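Local structure of serine protease p27 (Human astrovirus 1, 2W5E) at residues 129-134 with 138-143. The protein is a chymotrypsin-like serine protease, part of the non-structural polyprotein 1A, that probably cleaves the viral polyprotein into functional products. Residues are numbered along the deposited sequence; the frame is centred on the assembly and turned at random.
Sequences APVCDK and VLAVHQ
Val-131 bonds across this antiparallel hairpin through both its amide and its carbonyl. Its N donates to Ala-140 O at 2.8 Å, while its O takes two bonds in the carbonyl plane: a short one from Leu-139 N (2.7 Å) and a longer, more bent one from Ala-140 N (3.1 Å, 142° at the hydrogen). Two residues facing one make a classic beta bulge, which shifts the register by one. Beyond it, His-142 N reaches Ala-129 O at 2.8 Å in an almost straight bond.

Apolar contacts fall on both faces. Val-131 CB lies against Ala-140 CB at 4.1 Å; on the other face Pro-130 CB meets Val-138 CG1. Past the bulge, Leu-139 lays CD1 alongside Asp-133 CB (3.8 Å).

His-142 CB rests on Ala-129 O (3.4 Å), and CG, anti to the backbone N (chi1 -179°), turns the ring off that strand, where ND1 hydrogen-bonds Tyr-118 OH. The side chain comes within about 5 Å of that of catalytic Ser-127, consistent with a place at the S1 pocket, as in picornaviral 3C proteases.

In the second six-stranded barrel, strand 130-132 bonds to strand 91-98 (Cys-132 with Thr-93), strand 138-146 to strand 149-154 (Val-141 with Val-153).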
loop_
_atom_site.group_PDB
_atom_site.type_symbol
_atom_site.label_atom_id
_atom_site.label_comp_id
_atom_site.label_asym_id
_atom_site.label_seq_id
_atom_site.Cartn_x
_atom_site.Cartn_y
_atom_site.Cartn_z
ATOM N N ALA A 129 -4.202 -10.793 25.072
ATOM C CA ALA A 129 -4.063 -11.018 23.626
ATOM C C ALA A 129 -5.371 -10.805 22.859
ATOM O O ALA A 129 -6.425 -11.288 23.277
ATOM C CB ALA A 129 -3.535 -12.407 23.359
ATOM N N PRO A 130 -5.303 -10.084 21.725
ATOM C CA PRO A 130 -6.490 -9.939 20.897
ATOM C C PRO A 130 -6.840 -11.270 20.224
ATOM O O PRO A 130 -5.954 -11.976 19.728
ATOM C CB PRO A 130 -6.069 -8.895 19.854
ATOM C CG PRO A 130 -4.585 -9.049 19.752
ATOM C CD PRO A 130 -4.133 -9.396 21.145
ATOM N N VAL A 131 -8.120 -11.612 20.245
ATOM C CA VAL A 131 -8.627 -12.759 19.503
ATOM C C VAL A 131 -9.380 -12.194 18.306
ATOM O O VAL A 131 -10.409 -11.553 18.475
ATOM C CB VAL A 131 -9.540 -13.657 20.374
ATOM C CG1 VAL A 131 -9.974 -14.897 19.597
ATOM C CG2 VAL A 131 -8.809 -14.079 21.657
ATOM N N CYS A 132 -8.846 -12.423 17.107
ATOM C CA CYS A 132 -9.377 -11.818 15.875
ATOM C C CYS A 132 -10.162 -12.807 15.012
ATOM O O CYS A 132 -10.001 -14.007 15.157
ATOM C CB CYS A 132 -8.229 -11.231 15.046
ATOM S SG CYS A 132 -7.309 -9.919 15.884
ATOM N N ASP A 133 -11.011 -12.292 14.119
ATOM C CA ASP A 133 -11.663 -13.132 13.108
ATOM C C ASP A 133 -10.698 -13.446 11.956
ATOM O O ASP A 133 -9.526 -13.070 12.005
ATOM C CB ASP A 133 -12.992 -12.514 12.609
ATOM C CG ASP A 133 -12.810 -11.198 11.842
ATOM O OD1 ASP A 133 -11.697 -10.875 11.372
ATOM O OD2 ASP A 133 -13.814 -10.472 11.703
ATOM N N LYS A 134 -11.195 -14.129 10.923
ATOM C CA LYS A 134 -10.367 -14.532 9.770
ATOM C C LYS A 134 -9.869 -13.354 8.930
ATOM O O LYS A 134 -9.007 -13.523 8.069
ATOM C CB LYS A 134 -11.116 -15.537 8.874
ATOM C CG LYS A 134 -12.443 -15.035 8.292
ATOM C CD LYS A 134 -13.135 -16.159 7.528
ATOM C CE LYS A 134 -14.611 -16.244 7.870
ATOM N NZ LYS A 134 -15.470 -15.436 6.964
ATOM N N VAL A 138 -10.720 -7.581 15.677
ATOM C CA VAL A 138 -10.803 -8.088 17.057
ATOM C C VAL A 138 -12.218 -8.496 17.430
ATOM O O VAL A 138 -13.159 -7.716 17.273
ATOM C CB VAL A 138 -10.324 -7.051 18.115
ATOM C CG1 VAL A 138 -9.926 -7.757 19.423
ATOM C CG2 VAL A 138 -9.178 -6.264 17.598
ATOM N N LEU A 139 -12.348 -9.721 17.933
ATOM C CA LEU A 139 -13.616 -10.239 18.440
ATOM C C LEU A 139 -13.648 -10.255 19.966
ATOM O O LEU A 139 -14.710 -10.111 20.573
ATOM C CB LEU A 139 -13.839 -11.674 17.942
ATOM C CG LEU A 139 -13.919 -11.969 16.442
ATOM C CD1 LEU A 139 -13.907 -13.469 16.219
ATOM C CD2 LEU A 139 -15.159 -11.347 15.833
ATOM N N ALA A 140 -12.481 -10.456 20.575
ATOM C CA ALA A 140 -12.395 -10.752 22.004
ATOM C C ALA A 140 -10.996 -10.512 22.576
ATOM O O ALA A 140 -10.034 -10.337 21.835
ATOM C CB ALA A 140 -12.830 -12.199 22.264
ATOM N N VAL A 141 -10.906 -10.515 23.905
ATOM C CA VAL A 141 -9.638 -10.338 24.626
ATOM C C VAL A 141 -9.322 -11.589 25.464
ATOM O O VAL A 141 -10.106 -11.960 26.340
ATOM C CB VAL A 141 -9.688 -9.078 25.538
ATOM C CG1 VAL A 141 -8.370 -8.882 26.279
ATOM C CG2 VAL A 141 -10.047 -7.828 24.727
ATOM N N HIS A 142 -8.217 -12.229 25.202
ATOM C CA HIS A 142 -7.855 -13.433 25.877
ATOM C C HIS A 142 -7.695 -13.288 27.394
ATOM O O HIS A 142 -7.038 -12.430 27.862
ATOM C CB HIS A 142 -6.589 -13.998 25.305
ATOM C CG HIS A 142 -6.158 -15.272 25.945
ATOM N ND1 HIS A 142 -6.360 -16.496 25.363
ATOM C CD2 HIS A 142 -5.532 -15.513 27.113
ATOM C CE1 HIS A 142 -5.868 -17.433 26.139
ATOM N NE2 HIS A 142 -5.360 -16.864 27.206
ATOM N N GLN A 143 -8.329 -14.165 28.134
ATOM C CA GLN A 143 -8.415 -14.057 29.590
ATOM C C GLN A 143 -7.639 -15.147 30.318
ATOM O O GLN A 143 -6.845 -14.855 31.212
ATOM C CB GLN A 143 -9.878 -14.080 30.048
ATOM C CG GLN A 143 -10.710 -12.909 29.566
ATOM C CD GLN A 143 -10.318 -11.596 30.221
ATOM O OE1 GLN A 143 -10.033 -11.544 31.418
ATOM N NE2 GLN A 143 -10.310 -10.525 29.436
#